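Local coordinates for protein SCO1 homolog 1, mitochondrial (Arabidopsis thaliana, PDB 6N5U) that binds copper(I) in a thioredoxin-like domain and is thought to work as a metallochaperone that delivers copper to cytochrome c oxidase, at residues A[33-38]-A[136-141]; A[47-52]-A[148-153]; A[113-118]-A[130-135]. One frame throughout, in Å; residues are numbered along the deposited sequence.

Contact 1: A[33-38]-A[136-141]; sequences TILYFG and YLMSPE
Phe37 and Tyr136 meet at their rims, the two side chains crossing at about a right angle. Phe37 CE1 comes in near the plane of the tyrosine ring, at its edge, 3.8 Å from Tyr136 CE2. In Tyr136 a chi1 of -66° keeps CG beside the backbone N, on the side of the residue where Phe37 lies. The tyrosine also packs on Phe147 of strand 144-148. Leu35 shares this side of the sheet, pairing CB to CB with Tyr136 at 4.4 Å, and its CD1 meets Met138 CG at 3.7 Å, these two side chains again crossing at about a right angle. On the other face Ile34 CG1 touches Leu137 CD1 at 4.0 Å, beneath helix 45-64, whose Leu53 and Ile57 rest on Ile34. Four backbone bonds hold the strands: Thr33 with Met138 in both directions, the shorter from Met138 N to Thr33 O at 2.7 Å, and Leu35 with Tyr136 likewise. An alanine in place of Tyr136 would probably leave Phe37 CE1 without its aromatic neighbour and open a gap beside Phe147. Since strand 32-38 also bonds to strand 68-74, this antiparallel pairing joins the parallel strands to the antiparallel ones in the mixed sheet of the thioredoxin fold.

Contact 2: A[47-52]-A[148-153]; sequences PDELIK and YGKNHD
Lys52 NZ is gripped by two oxygens, Glu49 OE1 at 3.2 Å and, more weakly, the carbonyl oxygen of His152. It belongs to a salt-bridge network of Glu49, Lys52 and Lys150 that ties helix 45-64 of the thioredoxin fold to the turn between strand 144-148 and helix 154-167. Glu49 divides its carboxylate between two lysines. OE1 takes Lys52 on its syn side, 30° out of the carboxylate plane, while OE2 receives Lys150 NZ from above that plane at 2.9 Å. Lys150 has to fold back to get there: its CB points away from the helix, and a bend at chi2 (70°) turns CD round to 3.3 Å from Glu49 OE2. The side chains of Glu49 and Lys150 cross obliquely. Two cations on one carboxylate would be expected to hold it ionised, and its orientation is probably fixed from both ends. The type I turn from Gly149 to His152 brings the His152 carbonyl round to the helix. The rim of Tyr148 meets a face of the His152 imidazole, CD1 standing 3.4 Å above it, and His152 ND1 has a weak bond to Ser156. On the carbonyl side of His152, the weak hydrogen bond from Lys52 NZ to His152 O measures 3.0 Å.

Contact 3: A[113-118]-A[130-135]; sequences YRVYYM and DHSIVM. With CU1 (copper (I) ion), chain D.
Tyr116 and Asp130 meet at the base of the beta hairpin formed by strands 117-121 and 127-131, an excursion from the thioredoxin fold that carries the copper ligand His131. Followed outward, the tyrosine starts at CB, 3.4 Å from Ser132 OG. A chi1 of 154° sets CG anti to the backbone N; beyond it CD2 passes His131 CA, and CE2 comes within 3.6 Å of Asp130 O. At the tip OH donates to Asp130 OD2 at 3.0 Å, arriving from above the carboxylate plane, which stands nearly perpendicular to the ring (88°). Ser132 OG accepts the backbone N-H of Tyr116 at 2.8 Å, and Ser132 N returns a bond to Tyr116 O. Met118 and Asp130 exchange a further pair of backbone bonds. His131, next to Asp130, turns to the other face of the hairpin, where its CB touches Tyr117 CB. Its ND1 donates to Ser132 O from above the carbonyl plane, a bond that would restrain rotation of the imidazole. Cys42 and Cys46 complete the copper(I) site, with the metal in the plane of the ring, 2.5 Å from His131 NE2.

The three contacts lie about 14 Å apart, centre to centre, and contact 3 holds a copper ligand. That ligand is His131, whose CE1 lies 3.4 Å from Phe37 O of contact 1, so the metal-binding ring sits near the C-terminal end of strand 32-38. Contact 3 also reaches contact 1 through Tyr136 OH, 2.7 Å from Tyr113 O in a probable hydrogen bond. Contact 2 packs on contact 1 where Glu49 CB meets Tyr36 CE1 at 3.6 Å, and on contact 3 where Ile133 CG2 touches Glu49 OE1 at 3.6 Å. The Glu49 side chain comes within about 7 Å of the copper ion at its nearest atom, its charged oxygens lying further off.

Contact 1: A[33-38]-A[136-141]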
loop_
_atom_site.group_PDB
_atom_site.type_symbol
_atom_site.label_atom_id
_atom_site.label_comp_id
_atom_site.label_asym_id
_atom_site.label_seq_id
_atom_site.Cartn_x
_atom_site.Cartn_y
_atom_site.Cartn_z
ATOM N N THR A 33 -9.859 -0.964 3.041
ATOM C CA THR A 33 -8.601 -0.922 2.303
ATOM C C THR A 33 -7.393 -0.676 3.200
ATOM O O THR A 33 -7.482 0.115 4.146
ATOM C CB THR A 33 -8.751 0.151 1.208
ATOM O OG1 THR A 33 -9.830 -0.209 0.344
ATOM C CG2 THR A 33 -7.497 0.366 0.390
ATOM N N ILE A 34 -6.255 -1.330 2.887
ATOM C CA ILE A 34 -4.990 -1.105 3.596
ATOM C C ILE A 34 -3.982 -0.623 2.571
ATOM O O ILE A 34 -3.692 -1.364 1.643
ATOM C CB ILE A 34 -4.458 -2.309 4.443
ATOM C CG1 ILE A 34 -5.487 -2.758 5.510
ATOM C CG2 ILE A 34 -3.116 -1.942 5.103
ATOM C CD1 ILE A 34 -5.223 -4.123 6.164
ATOM N N LEU A 35 -3.462 0.618 2.716
ATOM C CA LEU A 35 -2.503 1.203 1.758
ATOM C C LEU A 35 -1.076 1.094 2.287
ATOM O O LEU A 35 -0.830 1.480 3.425
ATOM C CB LEU A 35 -2.804 2.683 1.444
ATOM C CG LEU A 35 -4.228 3.136 1.151
ATOM C CD1 LEU A 35 -4.340 4.630 1.357
ATOM C CD2 LEU A 35 -4.625 2.861 -0.276
ATOM N N TYR A 36 -0.153 0.553 1.482
ATOM C CA TYR A 36 1.255 0.391 1.835
ATOM C C TYR A 36 2.060 1.107 0.770
ATOM O O TYR A 36 1.872 0.862 -0.428
ATOM C CB TYR A 36 1.690 -1.110 1.973
ATOM C CG TYR A 36 3.181 -1.291 2.203
ATOM C CD1 TYR A 36 3.745 -1.058 3.455
ATOM C CD2 TYR A 36 4.038 -1.606 1.150
ATOM C CE1 TYR A 36 5.129 -1.112 3.651
ATOM C CE2 TYR A 36 5.424 -1.665 1.333
ATOM C CZ TYR A 36 5.964 -1.430 2.590
ATOM O OH TYR A 36 7.325 -1.495 2.792
ATOM N N PHE A 37 2.938 2.005 1.197
ATOM C CA PHE A 37 3.778 2.751 0.254
ATOM C C PHE A 37 5.125 2.037 0.201
ATOM O O PHE A 37 5.709 1.739 1.256
ATOM C CB PHE A 37 3.914 4.223 0.701
ATOM C CG PHE A 37 2.667 5.077 0.525
ATOM C CD1 PHE A 37 1.581 4.946 1.389
ATOM C CD2 PHE A 37 2.595 6.035 -0.488
ATOM C CE1 PHE A 37 0.429 5.709 1.215
ATOM C CE2 PHE A 37 1.439 6.809 -0.656
ATOM C CZ PHE A 37 0.360 6.628 0.193
ATOM N N GLY A 38 5.555 1.705 -1.008
ATOM C CA GLY A 38 6.804 0.987 -1.220
ATOM C C GLY A 38 7.407 1.200 -2.587
ATOM O O GLY A 38 7.005 2.122 -3.292
ATOM N N TYR A 136 -1.939 2.059 6.142
ATOM C CA TYR A 136 -3.081 2.909 6.453
ATOM C C TYR A 136 -4.370 2.166 6.248
ATOM O O TYR A 136 -4.682 1.782 5.118
ATOM C CB TYR A 136 -3.080 4.156 5.546
ATOM C CG TYR A 136 -1.932 5.110 5.745
ATOM C CD1 TYR A 136 -1.852 5.904 6.885
ATOM C CD2 TYR A 136 -0.961 5.278 4.763
ATOM C CE1 TYR A 136 -0.825 6.828 7.055
ATOM C CE2 TYR A 136 0.066 6.215 4.914
ATOM C CZ TYR A 136 0.127 6.990 6.063
ATOM O OH TYR A 136 1.179 7.840 6.300
ATOM N N LEU A 137 -5.129 1.962 7.321
ATOM C CA LEU A 137 -6.391 1.265 7.177
ATOM C C LEU A 137 -7.452 2.323 6.895
ATOM O O LEU A 137 -7.800 3.113 7.775
ATOM C CB LEU A 137 -6.698 0.386 8.417
ATOM C CG LEU A 137 -8.147 -0.082 8.642
ATOM C CD1 LEU A 137 -8.483 -1.302 7.794
ATOM C CD2 LEU A 137 -8.397 -0.343 10.092
ATOM N N MET A 138 -7.880 2.384 5.628
ATOM C CA MET A 138 -8.936 3.256 5.113
ATOM C C MET A 138 -10.220 2.439 5.197
ATOM O O MET A 138 -10.169 1.212 5.065
ATOM C CB MET A 138 -8.684 3.617 3.631
ATOM C CG MET A 138 -7.388 4.351 3.369
ATOM S SD MET A 138 -7.279 5.946 4.218
ATOM C CE MET A 138 -5.956 5.618 5.205
ATOM N N SER A 139 -11.359 3.109 5.407
ATOM C CA SER A 139 -12.667 2.462 5.511
ATOM C C SER A 139 -13.405 2.336 4.132
ATOM O O SER A 139 -12.840 2.775 3.118
ATOM C CB SER A 139 -13.517 3.173 6.561
ATOM O OG SER A 139 -13.553 4.577 6.376
ATOM N N PRO A 140 -14.640 1.746 4.047
ATOM C CA PRO A 140 -15.319 1.638 2.739
ATOM C C PRO A 140 -15.743 2.967 2.100
ATOM O O PRO A 140 -16.181 2.970 0.946
ATOM C CB PRO A 140 -16.519 0.729 3.036
ATOM C CG PRO A 140 -16.190 0.058 4.332
ATOM C CD PRO A 140 -15.458 1.104 5.097
ATOM N N GLU A 141 -15.615 4.084 2.835
ATOM C CA GLU A 141 -15.895 5.428 2.310
ATOM C C GLU A 141 -14.579 6.210 2.171
ATOM O O GLU A 141 -14.594 7.430 2.019
ATOM C CB GLU A 141 -16.934 6.211 3.151
ATOM C CG GLU A 141 -18.285 5.528 3.385
ATOM C CD GLU A 141 -19.074 4.933 2.224
ATOM O OE1 GLU A 141 -19.293 5.641 1.215
ATOM O OE2 GLU A 141 -19.496 3.759 2.342
#

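Contact 2: A[47-52]-A[148-153]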
loop_
_atom_site.group_PDB
_atom_site.type_symbol
_atom_site.label_atom_id
_atom_site.label_comp_id
_atom_site.label_asym_id
_atom_site.label_seq_id
_atom_site.Cartn_x
_atom_site.Cartn_y
_atom_site.Cartn_z
ATOM N N PRO A 47 9.250 -6.423 0.543
ATOM C CA PRO A 47 8.804 -7.826 0.449
ATOM C C PRO A 47 8.269 -8.373 1.787
ATOM O O PRO A 47 7.200 -8.989 1.785
ATOM C CB PRO A 47 10.062 -8.563 -0.027
ATOM C CG PRO A 47 10.808 -7.564 -0.784
ATOM C CD PRO A 47 10.621 -6.286 -0.008
ATOM N N ASP A 48 8.945 -8.068 2.930
ATOM C CA ASP A 48 8.515 -8.526 4.255
ATOM C C ASP A 48 7.161 -7.970 4.675
ATOM O O ASP A 48 6.303 -8.723 5.133
ATOM C CB ASP A 48 9.568 -8.234 5.340
ATOM C CG ASP A 48 10.886 -8.965 5.187
ATOM O OD1 ASP A 48 10.932 -9.971 4.439
ATOM O OD2 ASP A 48 11.878 -8.528 5.809
ATOM N N GLU A 49 6.996 -6.648 4.559
ATOM C CA GLU A 49 5.789 -5.903 4.905
ATOM C C GLU A 49 4.582 -6.353 4.106
ATOM O O GLU A 49 3.495 -6.495 4.674
ATOM C CB GLU A 49 6.035 -4.410 4.717
ATOM C CG GLU A 49 7.053 -3.868 5.706
ATOM C CD GLU A 49 6.652 -4.000 7.160
ATOM O OE1 GLU A 49 5.780 -3.214 7.593
ATOM O OE2 GLU A 49 7.188 -4.896 7.856
ATOM N N LEU A 50 4.786 -6.621 2.796
ATOM C CA LEU A 50 3.733 -7.110 1.923
ATOM C C LEU A 50 3.394 -8.543 2.223
ATOM O O LEU A 50 2.212 -8.886 2.212
ATOM C CB LEU A 50 4.066 -6.920 0.444
ATOM C CG LEU A 50 3.981 -5.488 -0.093
ATOM C CD1 LEU A 50 4.635 -5.413 -1.449
ATOM C CD2 LEU A 50 2.514 -4.964 -0.122
ATOM N N ILE A 51 4.402 -9.383 2.523
ATOM C CA ILE A 51 4.133 -10.788 2.883
ATOM C C ILE A 51 3.226 -10.770 4.139
ATOM O O ILE A 51 2.182 -11.438 4.134
ATOM C CB ILE A 51 5.420 -11.668 3.054
ATOM C CG1 ILE A 51 6.106 -11.954 1.711
ATOM C CG2 ILE A 51 5.089 -12.989 3.762
ATOM C CD1 ILE A 51 7.612 -12.301 1.817
ATOM N N LYS A 52 3.600 -9.942 5.165
ATOM C CA LYS A 52 2.850 -9.695 6.411
ATOM C C LYS A 52 1.422 -9.266 6.067
ATOM O O LYS A 52 0.481 -9.876 6.549
ATOM C CB LYS A 52 3.522 -8.573 7.232
ATOM C CG LYS A 52 2.962 -8.389 8.653
ATOM C CD LYS A 52 2.991 -6.944 9.169
ATOM C CE LYS A 52 4.363 -6.310 9.240
ATOM N NZ LYS A 52 4.280 -4.927 9.780
ATOM N N TYR A 148 -0.507 1.587 11.022
ATOM C CA TYR A 148 0.240 0.398 11.457
ATOM C C TYR A 148 1.711 0.469 10.983
ATOM O O TYR A 148 1.993 0.435 9.771
ATOM C CB TYR A 148 -0.440 -0.896 10.966
ATOM C CG TYR A 148 -1.833 -1.099 11.518
ATOM C CD1 TYR A 148 -2.034 -1.720 12.749
ATOM C CD2 TYR A 148 -2.954 -0.701 10.797
ATOM C CE1 TYR A 148 -3.312 -1.887 13.271
ATOM C CE2 TYR A 148 -4.238 -0.874 11.305
ATOM C CZ TYR A 148 -4.412 -1.465 12.543
ATOM O OH TYR A 148 -5.676 -1.620 13.050
ATOM N N GLY A 149 2.622 0.554 11.951
ATOM C CA GLY A 149 4.058 0.626 11.704
ATOM C C GLY A 149 4.761 -0.701 11.443
ATOM O O GLY A 149 4.121 -1.755 11.333
ATOM N N LYS A 150 6.108 -0.641 11.332
ATOM C CA LYS A 150 7.018 -1.769 11.076
ATOM C C LYS A 150 6.979 -2.831 12.182
ATOM O O LYS A 150 7.132 -4.017 11.895
ATOM C CB LYS A 150 8.468 -1.237 10.882
ATOM C CG LYS A 150 9.578 -2.297 10.698
ATOM C CD LYS A 150 9.526 -3.053 9.341
ATOM C CE LYS A 150 10.285 -4.379 9.332
ATOM N NZ LYS A 150 10.101 -5.160 8.064
ATOM N N ASN A 151 6.776 -2.408 13.431
ATOM C CA ASN A 151 6.792 -3.261 14.622
ATOM C C ASN A 151 5.669 -4.345 14.718
ATOM O O ASN A 151 5.847 -5.338 15.446
ATOM C CB ASN A 151 6.815 -2.400 15.877
ATOM C CG ASN A 151 8.127 -1.677 16.072
ATOM O OD1 ASN A 151 9.067 -1.764 15.261
ATOM N ND2 ASN A 151 8.220 -0.945 17.170
ATOM N N HIS A 152 4.559 -4.169 13.974
ATOM C CA HIS A 152 3.453 -5.116 13.928
ATOM C C HIS A 152 3.862 -6.430 13.262
ATOM O O HIS A 152 4.665 -6.420 12.337
ATOM C CB HIS A 152 2.252 -4.518 13.182
ATOM C CG HIS A 152 1.448 -3.566 14.008
ATOM N ND1 HIS A 152 0.594 -4.014 15.005
ATOM C CD2 HIS A 152 1.409 -2.217 13.976
ATOM C CE1 HIS A 152 0.065 -2.928 15.539
ATOM N NE2 HIS A 152 0.527 -1.822 14.957
ATOM N N ASP A 153 3.358 -7.559 13.797
ATOM C CA ASP A 153 3.481 -8.919 13.304
ATOM C C ASP A 153 2.138 -9.215 12.616
ATOM O O ASP A 153 1.196 -8.438 12.794
ATOM C CB ASP A 153 3.594 -9.869 14.518
ATOM C CG ASP A 153 4.955 -10.211 15.046
ATOM O OD1 ASP A 153 5.971 -9.742 14.448
ATOM O OD2 ASP A 153 5.018 -10.950 16.054
#

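Contact 3: A[113-118]-A[130-135]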
loop_
_atom_site.group_PDB
_atom_site.type_symbol
_atom_site.label_atom_id
_atom_site.label_comp_id
_atom_site.label_asym_id
_atom_site.label_seq_id
_atom_site.Cartn_x
_atom_site.Cartn_y
_atom_site.Cartn_z
ATOM N N TYR A 113 -0.864 11.726 2.236
ATOM C CA TYR A 113 -0.741 10.682 3.251
ATOM C C TYR A 113 0.411 10.956 4.230
ATOM O O TYR A 113 0.630 10.176 5.131
ATOM C CB TYR A 113 -0.657 9.279 2.578
ATOM C CG TYR A 113 -2.011 8.877 2.027
ATOM C CD1 TYR A 113 -2.432 9.314 0.775
ATOM C CD2 TYR A 113 -2.930 8.188 2.817
ATOM C CE1 TYR A 113 -3.717 9.043 0.306
ATOM C CE2 TYR A 113 -4.219 7.910 2.359
ATOM C CZ TYR A 113 -4.606 8.333 1.098
ATOM O OH TYR A 113 -5.881 8.074 0.644
ATOM N N ARG A 114 1.104 12.089 4.090
ATOM C CA ARG A 114 2.216 12.464 4.976
ATOM C C ARG A 114 3.337 11.410 4.939
ATOM O O ARG A 114 3.840 10.963 5.972
ATOM C CB ARG A 114 1.742 12.790 6.418
ATOM C CG ARG A 114 0.443 13.619 6.562
ATOM C CD ARG A 114 0.489 14.888 5.754
ATOM N NE ARG A 114 -0.601 15.797 6.068
ATOM C CZ ARG A 114 -1.015 16.754 5.250
ATOM N NH1 ARG A 114 -0.472 16.888 4.046
ATOM N NH2 ARG A 114 -1.986 17.579 5.623
ATOM N N VAL A 115 3.701 11.000 3.731
ATOM C CA VAL A 115 4.732 9.998 3.493
ATOM C C VAL A 115 6.043 10.673 3.049
ATOM O O VAL A 115 6.045 11.518 2.147
ATOM C CB VAL A 115 4.248 8.909 2.484
ATOM C CG1 VAL A 115 5.380 7.967 2.077
ATOM C CG2 VAL A 115 3.076 8.116 3.056
ATOM N N TYR A 116 7.149 10.295 3.701
ATOM C CA TYR A 116 8.486 10.740 3.343
ATOM C C TYR A 116 9.037 9.726 2.318
ATOM O O TYR A 116 8.876 8.518 2.499
ATOM C CB TYR A 116 9.385 10.774 4.603
ATOM C CG TYR A 116 10.864 10.612 4.311
ATOM C CD1 TYR A 116 11.598 11.643 3.735
ATOM C CD2 TYR A 116 11.525 9.418 4.594
ATOM C CE1 TYR A 116 12.944 11.483 3.421
ATOM C CE2 TYR A 116 12.882 9.261 4.317
ATOM C CZ TYR A 116 13.586 10.296 3.727
ATOM O OH TYR A 116 14.923 10.157 3.444
ATOM N N TYR A 117 9.695 10.215 1.267
ATOM C CA TYR A 117 10.360 9.379 0.268
ATOM C C TYR A 117 11.509 10.159 -0.362
ATOM O O TYR A 117 11.351 11.332 -0.711
ATOM C CB TYR A 117 9.381 8.741 -0.742
ATOM C CG TYR A 117 8.847 9.651 -1.820
ATOM C CD1 TYR A 117 7.749 10.473 -1.586
ATOM C CD2 TYR A 117 9.376 9.624 -3.103
ATOM C CE1 TYR A 117 7.255 11.319 -2.579
ATOM C CE2 TYR A 117 8.891 10.463 -4.102
ATOM C CZ TYR A 117 7.827 11.310 -3.838
ATOM O OH TYR A 117 7.366 12.147 -4.825
ATOM N N MET A 118 12.688 9.552 -0.421
ATOM C CA MET A 118 13.881 10.209 -0.949
ATOM C C MET A 118 14.836 9.202 -1.586
ATOM O O MET A 118 15.208 8.209 -0.970
ATOM C CB MET A 118 14.592 10.944 0.181
ATOM C CG MET A 118 15.714 11.832 -0.271
ATOM S SD MET A 118 16.519 12.589 1.163
ATOM C CE MET A 118 15.346 13.938 1.511
ATOM N N ASP A 130 14.533 5.701 0.090
ATOM C CA ASP A 130 14.402 5.711 1.543
ATOM C C ASP A 130 13.000 6.267 1.802
ATOM O O ASP A 130 12.640 7.308 1.254
ATOM C CB ASP A 130 15.486 6.616 2.142
ATOM C CG ASP A 130 15.573 6.620 3.646
ATOM O OD1 ASP A 130 15.047 5.688 4.274
ATOM O OD2 ASP A 130 16.182 7.551 4.194
ATOM N N HIS A 131 12.182 5.544 2.558
ATOM C CA HIS A 131 10.795 5.965 2.774
ATOM C C HIS A 131 10.216 5.515 4.095
ATOM O O HIS A 131 10.822 4.708 4.808
ATOM C CB HIS A 131 9.901 5.473 1.612
ATOM C CG HIS A 131 9.830 3.972 1.517
ATOM N ND1 HIS A 131 8.826 3.256 2.142
ATOM C CD2 HIS A 131 10.674 3.106 0.912
ATOM C CE1 HIS A 131 9.060 1.992 1.849
ATOM N NE2 HIS A 131 10.163 1.859 1.103
ATOM N N SER A 132 9.020 6.042 4.401
ATOM C CA SER A 132 8.252 5.778 5.617
ATOM C C SER A 132 7.696 4.359 5.529
ATOM O O SER A 132 7.131 3.996 4.488
ATOM C CB SER A 132 7.096 6.768 5.733
ATOM O OG SER A 132 7.442 8.104 5.413
ATOM N N ILE A 133 7.910 3.537 6.572
ATOM C CA ILE A 133 7.396 2.151 6.596
ATOM C C ILE A 133 6.064 2.252 7.291
ATOM O O ILE A 133 5.987 2.364 8.529
ATOM C CB ILE A 133 8.377 1.117 7.191
ATOM C CG1 ILE A 133 9.697 1.151 6.399
ATOM C CG2 ILE A 133 7.755 -0.287 7.184
ATOM C CD1 ILE A 133 10.941 1.145 7.237
ATOM N N VAL A 134 5.011 2.349 6.458
ATOM C CA VAL A 134 3.662 2.677 6.881
ATOM C C VAL A 134 2.537 1.829 6.226
ATOM O O VAL A 134 2.656 1.430 5.081
ATOM C CB VAL A 134 3.497 4.195 6.544
ATOM C CG1 VAL A 134 2.084 4.661 6.743
ATOM C CG2 VAL A 134 4.433 5.069 7.367
ATOM N N MET A 135 1.430 1.623 6.954
ATOM C CA MET A 135 0.199 0.989 6.489
ATOM C C MET A 135 -0.953 1.830 7.009
ATOM O O MET A 135 -0.944 2.273 8.173
ATOM C CB MET A 135 0.059 -0.484 6.916
ATOM C CG MET A 135 1.018 -1.390 6.213
ATOM S SD MET A 135 1.055 -3.094 6.753
ATOM C CE MET A 135 1.531 -2.880 8.562
HETATM CU CU CU1 D . 11.020 -0.514 0.892
#